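Local coordinates for GlcNAc-alpha-1,4-Gal-releasing endo-beta-galactosidase (PDB 1UPS), which probably hydrolyses internal beta-galactosidic linkages in glycans to release GlcNAc-alpha-1,4-Gal, as a calcium-binding member of glycoside hydrolase family 16, at residues 32-37 and 272-277; 128-133 and 218-223; 133-138 and 267-272. One frame throughout, in Å; residues are numbered along the deposited sequence.

Contact 1 (32-37 and 272-277); sequences LDFSDE and DYMRVW. With CA (calcium ion), chain C.
The calcium site of the GH16 domain straddles the junction of E37 and D272, whose carbonyl oxygens both bind the ion, E37 O at 2.3 Å. D272 adds OD2, its OD1 being salt-bridged to R134; waters 1 and 2 and G72 O also coordinate, and N39 belongs to the same site. Water 1 donates to E37 OE2, tying the metal to a salt bridge. There R275, extended from CG to NE, grips the carboxylate side-on: NE meets OE1 of E37 at 2.8 Å, and NH2 reaches OE2 of E37 almost straight, at 176°. E37 doubles back to meet it through a bend at chi2 (-66°), while the guanidinium lies against a face of the Y273 ring. Beyond E37, strands 30-36 and 267-279 run antiparallel as neighbours in one sheet of the family's beta-sandwich, and a classic beta bulge interrupts their register. V276 O takes two donors, D33 N at 2.8 Å and F34 N at 3.2 Å. L32, CG anti to the backbone N (chi1 -176°), places CD1 over one face of W277, 3.8 Å from the centroid of its five-membered ring; R275 CB lies over the same indole. On the other side of the sheet M274 SD lies obliquely beside the F34 ring, 5.2 Å from its centroid, a Met-aromatic contact, with CE against F34 CE1. F34 CB packs on V276 CB, and its ring stacks on Y124.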
loop_
_atom_site.group_PDB
_atom_site.type_symbol
_atom_site.label_atom_id
_atom_site.label_comp_id
_atom_site.label_asym_id
_atom_site.label_seq_id
_atom_site.Cartn_x
_atom_site.Cartn_y
_atom_site.Cartn_z
ATOM N N LEU A 32 -0.711 19.501 -8.352
ATOM C CA LEU A 32 0.549 19.101 -7.727
ATOM C C LEU A 32 0.752 19.863 -6.409
ATOM O O LEU A 32 0.703 21.096 -6.393
ATOM C CB LEU A 32 1.721 19.342 -8.688
ATOM C CG LEU A 32 3.091 18.883 -8.183
ATOM C CD1 LEU A 32 3.187 17.352 -8.168
ATOM C CD2 LEU A 32 4.203 19.501 -9.039
ATOM N N ASP A 33 0.946 19.125 -5.311
ATOM C CA ASP A 33 1.064 19.715 -3.971
ATOM C C ASP A 33 2.494 19.738 -3.450
ATOM O O ASP A 33 2.835 20.601 -2.631
ATOM C CB ASP A 33 0.168 18.947 -2.983
ATOM C CG ASP A 33 -0.109 19.706 -1.707
ATOM O OD1 ASP A 33 -0.619 20.860 -1.752
ATOM O OD2 ASP A 33 0.122 19.200 -0.585
ATOM N N PHE A 34 3.302 18.777 -3.908
ATOM C CA PHE A 34 4.702 18.610 -3.493
ATOM C C PHE A 34 5.467 17.916 -4.595
ATOM O O PHE A 34 4.964 16.974 -5.217
ATOM C CB PHE A 34 4.819 17.760 -2.221
ATOM C CG PHE A 34 6.262 17.486 -1.785
ATOM C CD1 PHE A 34 6.912 16.317 -2.170
ATOM C CD2 PHE A 34 6.954 18.412 -1.008
ATOM C CE1 PHE A 34 8.248 16.067 -1.772
ATOM C CE2 PHE A 34 8.273 18.180 -0.593
ATOM C CZ PHE A 34 8.922 17.002 -0.969
ATOM N N SER A 35 6.692 18.370 -4.839
ATOM C CA SER A 35 7.583 17.590 -5.672
ATOM C C SER A 35 9.040 17.826 -5.329
ATOM O O SER A 35 9.426 18.919 -4.891
ATOM C CB SER A 35 7.345 17.869 -7.152
ATOM O OG SER A 35 7.700 19.191 -7.451
ATOM N N ASP A 36 9.830 16.775 -5.508
ATOM C CA ASP A 36 11.262 16.907 -5.564
ATOM C C ASP A 36 11.729 16.086 -6.750
ATOM O O ASP A 36 11.555 14.864 -6.781
ATOM C CB ASP A 36 11.924 16.444 -4.260
ATOM C CG ASP A 36 13.338 16.950 -4.139
ATOM O OD1 ASP A 36 13.826 17.174 -3.001
ATOM O OD2 ASP A 36 14.022 17.180 -5.158
ATOM N N GLU A 37 12.307 16.769 -7.745
ATOM C CA GLU A 37 12.828 16.105 -8.937
ATOM C C GLU A 37 14.260 15.588 -8.745
ATOM O O GLU A 37 14.841 14.980 -9.654
ATOM C CB GLU A 37 12.707 17.042 -10.159
ATOM C CG GLU A 37 11.270 17.534 -10.401
ATOM C CD GLU A 37 10.311 16.418 -10.796
ATOM O OE1 GLU A 37 9.158 16.434 -10.314
ATOM O OE2 GLU A 37 10.710 15.517 -11.572
ATOM N N ASP A 272 14.378 8.912 -8.814
ATOM C CA ASP A 272 14.323 9.946 -9.855
ATOM C C ASP A 272 13.520 11.162 -9.398
ATOM O O ASP A 272 13.919 12.316 -9.632
ATOM C CB ASP A 272 13.747 9.336 -11.147
ATOM C CG ASP A 272 13.630 10.340 -12.284
ATOM O OD1 ASP A 272 12.787 10.081 -13.178
ATOM O OD2 ASP A 272 14.330 11.377 -12.365
ATOM N N TYR A 273 12.386 10.915 -8.745
ATOM C CA TYR A 273 11.531 11.987 -8.254
ATOM C C TYR A 273 10.562 11.459 -7.215
ATOM O O TYR A 273 10.323 10.244 -7.139
ATOM C CB TYR A 273 10.725 12.668 -9.386
ATOM C CG TYR A 273 9.705 11.791 -10.129
ATOM C CD1 TYR A 273 8.465 11.457 -9.548
ATOM C CD2 TYR A 273 9.944 11.381 -11.450
ATOM C CE1 TYR A 273 7.539 10.669 -10.227
ATOM C CE2 TYR A 273 9.004 10.610 -12.148
ATOM C CZ TYR A 273 7.815 10.269 -11.541
ATOM O OH TYR A 273 6.908 9.512 -12.238
ATOM N N MET A 274 10.022 12.384 -6.423
ATOM C CA MET A 274 8.856 12.145 -5.573
ATOM C C MET A 274 7.848 13.258 -5.854
ATOM O O MET A 274 8.210 14.435 -5.877
ATOM C CB MET A 274 9.234 12.166 -4.085
ATOM C CG MET A 274 8.014 12.024 -3.154
ATOM S SD MET A 274 8.490 12.160 -1.411
ATOM C CE MET A 274 6.922 12.605 -0.665
ATOM N N ARG A 275 6.592 12.883 -6.077
ATOM C CA ARG A 275 5.536 13.851 -6.350
ATOM C C ARG A 275 4.308 13.480 -5.538
ATOM O O ARG A 275 4.010 12.293 -5.340
ATOM C CB ARG A 275 5.188 13.858 -7.850
ATOM C CG ARG A 275 6.346 14.340 -8.743
ATOM C CD ARG A 275 6.036 14.322 -10.242
ATOM N NE ARG A 275 7.252 14.484 -11.038
ATOM C CZ ARG A 275 7.412 14.014 -12.274
ATOM N NH1 ARG A 275 6.420 13.364 -12.889
ATOM N NH2 ARG A 275 8.567 14.210 -12.913
ATOM N N VAL A 276 3.598 14.497 -5.066
ATOM C CA VAL A 276 2.317 14.278 -4.397
ATOM C C VAL A 276 1.269 15.205 -4.995
ATOM O O VAL A 276 1.479 16.428 -5.073
ATOM C CB VAL A 276 2.397 14.554 -2.881
ATOM C CG1 VAL A 276 1.091 14.154 -2.206
ATOM C CG2 VAL A 276 3.598 13.795 -2.231
ATOM N N TRP A 277 0.147 14.624 -5.415
ATOM C CA TRP A 277 -0.944 15.402 -5.983
ATOM C C TRP A 277 -2.183 15.324 -5.092
ATOM O O TRP A 277 -2.367 14.364 -4.333
ATOM C CB TRP A 277 -1.326 14.856 -7.360
ATOM C CG TRP A 277 -0.316 14.963 -8.467
ATOM C CD1 TRP A 277 -0.220 15.973 -9.399
ATOM C CD2 TRP A 277 0.640 13.973 -8.854
ATOM N NE1 TRP A 277 0.764 15.681 -10.314
ATOM C CE2 TRP A 277 1.316 14.463 -10.000
ATOM C CE3 TRP A 277 1.013 12.723 -8.338
ATOM C CZ2 TRP A 277 2.346 13.744 -10.637
ATOM C CZ3 TRP A 277 2.042 12.014 -8.964
ATOM C CH2 TRP A 277 2.689 12.523 -10.112
HETATM CA CA CA C . 14.950 13.476 -11.430
HETATM O O HOH W 1 12.881 14.170 -12.380
HETATM O O HOH W 2 15.566 13.378 -13.835
#

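Contact 2 (128-133 and 218-223); sequences YGYFEI and AMEWTP
F131, M219 and W221 make the tightly packed, buried part of this contact. F131 CE1 comes at the indole's edge, 3.7 Å from W221 CE3, and its CD1 reaches M219 CE. W221, with CG anti to the backbone N (chi1 164°), also receives the backbone of Y128 over its indole, while NE1 bonds to P242 O. Strands 129-136 and 215-221 carry these groups as antiparallel neighbours in one sheet of the beta-sandwich, with F131 turned inward onto W148 and M150 of the other sheet and M219 onto M150. Paired backbone bonds lock the register, among them F131 N to M219 O at 2.8 Å and W221 N to G129 O at 2.9 Å. On the reverse face A218 CB sits beside the far end of the buried Y130 ring, 3.6 Å from OH, and touches E132 CB. The solvent side lies at the partly exposed Y128, P223 and E220. The Y128 ring points its CD2 edge over the five-membered ring of W221, CD2 to NE1 3.4 Å, in an edge-to-face pair with planes 73° apart. P223 covers a face of the same tyrosine, its CG 4.0 Å from the ring centroid. E220 crosses the edge of Y130, CD to CD2 3.7 Å, ring and carboxylate planes 88° apart, and its OE1 is held by the hydroxyls of Y30 and Y283.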
loop_
_atom_site.group_PDB
_atom_site.type_symbol
_atom_site.label_atom_id
_atom_site.label_comp_id
_atom_site.label_asym_id
_atom_site.label_seq_id
_atom_site.Cartn_x
_atom_site.Cartn_y
_atom_site.Cartn_z
ATOM N N TYR A 128 -3.863 12.594 3.196
ATOM C CA TYR A 128 -4.475 12.159 1.925
ATOM C C TYR A 128 -3.745 12.638 0.676
ATOM O O TYR A 128 -3.045 13.652 0.701
ATOM C CB TYR A 128 -5.965 12.528 1.823
ATOM C CG TYR A 128 -6.778 12.122 3.040
ATOM C CD1 TYR A 128 -7.706 13.002 3.601
ATOM C CD2 TYR A 128 -6.608 10.866 3.630
ATOM C CE1 TYR A 128 -8.449 12.643 4.710
ATOM C CE2 TYR A 128 -7.352 10.491 4.759
ATOM C CZ TYR A 128 -8.265 11.394 5.294
ATOM O OH TYR A 128 -9.007 11.034 6.405
ATOM N N GLY A 129 -3.931 11.901 -0.417
ATOM C CA GLY A 129 -3.401 12.330 -1.709
ATOM C C GLY A 129 -2.890 11.172 -2.544
ATOM O O GLY A 129 -2.993 10.004 -2.137
ATOM N N TYR A 130 -2.333 11.513 -3.711
ATOM C CA TYR A 130 -1.725 10.534 -4.615
ATOM C C TYR A 130 -0.208 10.734 -4.557
ATOM O O TYR A 130 0.302 11.780 -4.965
ATOM C CB TYR A 130 -2.241 10.742 -6.068
ATOM C CG TYR A 130 -1.905 9.558 -6.974
ATOM C CD1 TYR A 130 -0.644 9.428 -7.562
ATOM C CD2 TYR A 130 -2.830 8.545 -7.190
ATOM C CE1 TYR A 130 -0.323 8.313 -8.373
ATOM C CE2 TYR A 130 -2.519 7.437 -7.984
ATOM C CZ TYR A 130 -1.274 7.328 -8.578
ATOM O OH TYR A 130 -1.006 6.222 -9.366
ATOM N N PHE A 131 0.500 9.751 -4.000
ATOM C CA PHE A 131 1.936 9.862 -3.719
ATOM C C PHE A 131 2.701 8.976 -4.680
ATOM O O PHE A 131 2.292 7.841 -4.887
ATOM C CB PHE A 131 2.187 9.339 -2.302
ATOM C CG PHE A 131 1.537 10.172 -1.226
ATOM C CD1 PHE A 131 0.157 10.125 -1.012
ATOM C CD2 PHE A 131 2.313 11.030 -0.442
ATOM C CE1 PHE A 131 -0.441 10.930 -0.014
ATOM C CE2 PHE A 131 1.738 11.829 0.547
ATOM C CZ PHE A 131 0.363 11.783 0.772
ATOM N N GLU A 132 3.801 9.464 -5.260
ATOM C CA GLU A 132 4.467 8.672 -6.297
ATOM C C GLU A 132 5.970 8.863 -6.272
ATOM O O GLU A 132 6.448 9.995 -6.086
ATOM C CB GLU A 132 3.909 9.080 -7.674
ATOM C CG GLU A 132 4.511 8.352 -8.879
ATOM C CD GLU A 132 3.797 8.733 -10.173
ATOM O OE1 GLU A 132 4.469 9.260 -11.106
ATOM O OE2 GLU A 132 2.560 8.517 -10.268
ATOM N N ILE A 133 6.718 7.770 -6.436
ATOM C CA ILE A 133 8.141 7.880 -6.750
ATOM C C ILE A 133 8.448 7.079 -8.007
ATOM O O ILE A 133 7.686 6.171 -8.395
ATOM C CB ILE A 133 9.055 7.422 -5.578
ATOM C CG1 ILE A 133 8.982 5.883 -5.377
ATOM C CG2 ILE A 133 8.745 8.261 -4.297
ATOM C CD1 ILE A 133 10.030 5.302 -4.325
ATOM N N ALA A 218 3.411 3.930 -6.487
ATOM C CA ALA A 218 2.503 4.975 -6.015
ATOM C C ALA A 218 1.487 4.445 -5.019
ATOM O O ALA A 218 1.145 3.254 -5.026
ATOM C CB ALA A 218 1.780 5.668 -7.210
ATOM N N MET A 219 1.034 5.350 -4.155
ATOM C CA MET A 219 -0.049 5.076 -3.231
ATOM C C MET A 219 -1.066 6.213 -3.287
ATOM O O MET A 219 -0.712 7.392 -3.129
ATOM C CB MET A 219 0.474 4.946 -1.787
ATOM C CG MET A 219 -0.688 4.891 -0.762
ATOM S SD MET A 219 -0.092 4.948 0.956
ATOM C CE MET A 219 0.397 6.636 1.069
ATOM N N GLU A 220 -2.335 5.858 -3.473
ATOM C CA GLU A 220 -3.400 6.828 -3.249
ATOM C C GLU A 220 -4.026 6.552 -1.889
ATOM O O GLU A 220 -4.547 5.458 -1.630
ATOM C CB GLU A 220 -4.468 6.812 -4.364
ATOM C CG GLU A 220 -5.460 7.966 -4.184
ATOM C CD GLU A 220 -6.059 8.484 -5.488
ATOM O OE1 GLU A 220 -6.125 9.718 -5.680
ATOM O OE2 GLU A 220 -6.473 7.662 -6.312
ATOM N N TRP A 221 -3.936 7.555 -1.022
ATOM C CA TRP A 221 -4.393 7.467 0.361
ATOM C C TRP A 221 -5.630 8.355 0.449
ATOM O O TRP A 221 -5.551 9.566 0.271
ATOM C CB TRP A 221 -3.260 7.936 1.287
ATOM C CG TRP A 221 -3.614 8.298 2.728
ATOM C CD1 TRP A 221 -4.668 7.845 3.496
ATOM C CD2 TRP A 221 -2.864 9.165 3.562
ATOM N NE1 TRP A 221 -4.607 8.399 4.757
ATOM C CE2 TRP A 221 -3.514 9.222 4.824
ATOM C CE3 TRP A 221 -1.707 9.935 3.366
ATOM C CZ2 TRP A 221 -3.051 10.025 5.876
ATOM C CZ3 TRP A 221 -1.235 10.713 4.413
ATOM C CH2 TRP A 221 -1.909 10.751 5.658
ATOM N N THR A 222 -6.781 7.725 0.656
ATOM C CA THR A 222 -8.054 8.441 0.765
ATOM C C THR A 222 -8.613 8.179 2.171
ATOM O O THR A 222 -8.070 7.366 2.910
ATOM C CB THR A 222 -9.073 7.947 -0.285
ATOM O OG1 THR A 222 -9.507 6.620 0.059
ATOM C CG2 THR A 222 -8.424 7.796 -1.666
ATOM N N PRO A 223 -9.708 8.837 2.531
ATOM C CA PRO A 223 -10.386 8.539 3.796
ATOM C C PRO A 223 -10.848 7.084 3.921
ATOM O O PRO A 223 -11.123 6.638 5.041
ATOM C CB PRO A 223 -11.594 9.482 3.758
ATOM C CG PRO A 223 -11.127 10.606 2.948
ATOM C CD PRO A 223 -10.355 9.956 1.818
#

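Contact 3 (133-138 and 267-272); sequences IRAKLS and KEWAID. With CA (calcium ion), chain C.
W269 lays the six-membered part of its indole alongside L137, CE3 to the leucine CD2 3.7 Å, both side chains pointing the same way. A chi1 of 68° sets its CG between the backbone N and the carbonyl carbon and brings the ring near A135 CB, 4.1 Å from CZ3 of W269; NE1 bonds to E76. Farther along, I133 CB rests on I271 CG2. At the calcium end R134, CG anti to the backbone N and extended from CG to NE, projects out from the strand, and its NH1 donates to D272 OD1 at 2.8 Å. The bond is bent, 141° at the hydrogen, and NH1 comes from above the carboxylate plane. The carboxylate is thus held at both oxygens, OD1 by R134 and OD2 by the calcium, and R134 probably offsets part of its charge. D272 N to R134 O, at 2.8 Å, and the reciprocal pair between K136 and A270 stitch the backbones together. K136 and A270 face outward, opposite the W269 side. Strand 267-279 lies between strands 129-136 and 73-78 here, with E268, A270 and D272 touching the latter, while I133, L137 and W269 reach strand 145-152 of the other sheet.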
loop_
_atom_site.group_PDB
_atom_site.type_symbol
_atom_site.label_atom_id
_atom_site.label_comp_id
_atom_site.label_asym_id
_atom_site.label_seq_id
_atom_site.Cartn_x
_atom_site.Cartn_y
_atom_site.Cartn_z
ATOM N N ILE A 133 6.718 7.770 -6.436
ATOM C CA ILE A 133 8.141 7.880 -6.750
ATOM C C ILE A 133 8.448 7.079 -8.007
ATOM O O ILE A 133 7.686 6.171 -8.395
ATOM C CB ILE A 133 9.055 7.422 -5.578
ATOM C CG1 ILE A 133 8.982 5.883 -5.377
ATOM C CG2 ILE A 133 8.745 8.261 -4.297
ATOM C CD1 ILE A 133 10.030 5.302 -4.325
ATOM N N ARG A 134 9.566 7.421 -8.642
ATOM C CA ARG A 134 10.092 6.612 -9.719
ATOM C C ARG A 134 11.485 6.229 -9.256
ATOM O O ARG A 134 12.276 7.096 -8.896
ATOM C CB ARG A 134 10.135 7.422 -11.022
ATOM C CG ARG A 134 10.720 6.669 -12.205
ATOM C CD ARG A 134 10.416 7.391 -13.541
ATOM N NE ARG A 134 10.905 6.676 -14.719
ATOM C CZ ARG A 134 12.102 6.864 -15.279
ATOM N NH1 ARG A 134 12.957 7.726 -14.752
ATOM N NH2 ARG A 134 12.452 6.185 -16.381
ATOM N N ALA A 135 11.769 4.929 -9.199
ATOM C CA ALA A 135 12.975 4.475 -8.517
ATOM C C ALA A 135 13.542 3.223 -9.158
ATOM O O ALA A 135 12.801 2.444 -9.751
ATOM C CB ALA A 135 12.656 4.201 -6.992
ATOM N N LYS A 136 14.858 3.038 -9.016
ATOM C CA LYS A 136 15.566 1.829 -9.415
ATOM C C LYS A 136 16.214 1.280 -8.141
ATOM O O LYS A 136 16.982 1.989 -7.468
ATOM C CB LYS A 136 16.624 2.156 -10.468
ATOM C CG LYS A 136 17.534 0.975 -10.811
ATOM C CD LYS A 136 18.258 1.146 -12.132
ATOM C CE LYS A 136 19.267 2.269 -12.162
ATOM N NZ LYS A 136 19.722 2.450 -13.611
ATOM N N LEU A 137 15.889 0.028 -7.812
ATOM C CA LEU A 137 16.253 -0.545 -6.509
ATOM C C LEU A 137 17.680 -1.091 -6.498
ATOM O O LEU A 137 18.304 -1.255 -7.558
ATOM C CB LEU A 137 15.274 -1.655 -6.121
ATOM C CG LEU A 137 13.772 -1.304 -6.155
ATOM C CD1 LEU A 137 12.960 -2.414 -5.514
ATOM C CD2 LEU A 137 13.473 0.001 -5.472
ATOM N N SER A 138 18.203 -1.339 -5.294
ATOM C CA SER A 138 19.557 -1.862 -5.163
ATOM C C SER A 138 19.771 -3.135 -5.961
ATOM O O SER A 138 18.926 -4.018 -5.935
ATOM C CB SER A 138 19.865 -2.174 -3.693
ATOM O OG SER A 138 21.192 -2.692 -3.575
ATOM N N LYS A 267 25.859 -0.189 -0.587
ATOM C CA LYS A 267 24.427 -0.486 -0.736
ATOM C C LYS A 267 23.789 0.816 -1.199
ATOM O O LYS A 267 23.866 1.838 -0.499
ATOM C CB LYS A 267 23.786 -0.963 0.576
ATOM C CG LYS A 267 24.601 -1.976 1.399
ATOM C CD LYS A 267 24.960 -3.239 0.591
ATOM C CE LYS A 267 25.796 -4.171 1.484
ATOM N NZ LYS A 267 26.303 -5.392 0.759
ATOM N N GLU A 268 23.159 0.796 -2.372
ATOM C CA GLU A 268 22.610 2.028 -2.899
ATOM C C GLU A 268 21.401 1.794 -3.776
ATOM O O GLU A 268 21.284 0.747 -4.420
ATOM C CB GLU A 268 23.673 2.817 -3.666
ATOM C CG GLU A 268 24.382 2.082 -4.792
ATOM C CD GLU A 268 25.546 2.910 -5.365
ATOM O OE1 GLU A 268 25.786 2.864 -6.581
ATOM O OE2 GLU A 268 26.218 3.634 -4.598
ATOM N N TRP A 269 20.520 2.786 -3.788
ATOM C CA TRP A 269 19.414 2.842 -4.748
ATOM C C TRP A 269 19.237 4.241 -5.283
ATOM O O TRP A 269 19.890 5.182 -4.809
ATOM C CB TRP A 269 18.096 2.319 -4.160
ATOM C CG TRP A 269 17.425 3.133 -3.042
ATOM C CD1 TRP A 269 18.022 3.781 -1.975
ATOM C CD2 TRP A 269 16.023 3.317 -2.876
ATOM N NE1 TRP A 269 17.058 4.364 -1.175
ATOM C CE2 TRP A 269 15.824 4.088 -1.703
ATOM C CE3 TRP A 269 14.897 2.906 -3.606
ATOM C CZ2 TRP A 269 14.546 4.442 -1.240
ATOM C CZ3 TRP A 269 13.631 3.264 -3.156
ATOM C CH2 TRP A 269 13.465 4.020 -1.979
ATOM N N ALA A 270 18.362 4.388 -6.280
ATOM C CA ALA A 270 18.253 5.658 -6.985
ATOM C C ALA A 270 16.801 6.084 -7.087
ATOM O O ALA A 270 15.957 5.295 -7.520
ATOM C CB ALA A 270 18.878 5.554 -8.398
ATOM N N ILE A 271 16.510 7.311 -6.661
ATOM C CA ILE A 271 15.149 7.846 -6.763
ATOM C C ILE A 271 15.128 9.042 -7.717
ATOM O O ILE A 271 15.744 10.066 -7.441
ATOM C CB ILE A 271 14.615 8.259 -5.377
ATOM C CG1 ILE A 271 14.769 7.102 -4.373
ATOM C CG2 ILE A 271 13.137 8.681 -5.461
ATOM C CD1 ILE A 271 15.224 7.565 -3.012
ATOM N N ASP A 272 14.378 8.912 -8.814
ATOM C CA ASP A 272 14.323 9.946 -9.855
ATOM C C ASP A 272 13.520 11.162 -9.398
ATOM O O ASP A 272 13.919 12.316 -9.632
ATOM C CB ASP A 272 13.747 9.336 -11.147
ATOM C CG ASP A 272 13.630 10.340 -12.284
ATOM O OD1 ASP A 272 12.787 10.081 -13.178
ATOM O OD2 ASP A 272 14.330 11.377 -12.365
HETATM CA CA CA C . 14.950 13.476 -11.430
HETATM O O HOH W 2 15.566 13.378 -13.835
HETATM O O HOH W 1 12.881 14.170 -12.380
#

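Overall arrangement
All three contacts join neighbouring antiparallel strands of one sheet in the GH16 beta-sandwich, in the order 30-36, 267-279, 129-136, 215-221. Strand 267-279 serves contacts 1 and 3, which share D272 and the calcium and have centres about 15 Å apart; strand 129-136 serves contacts 2 and 3, about 19 Å apart, which share I133. Contacts 1 and 2, about 11 Å apart, meet side by side through E132, whose carboxylate takes Y273 OH and whose N bonds to R275 O. In sequence, contact 1 pairs the early strand 30-36 with the late strand 267-279 and encloses the other two. The segments of contacts 2 and 3 alternate along the chain, and each contact pairs strands far apart in sequence.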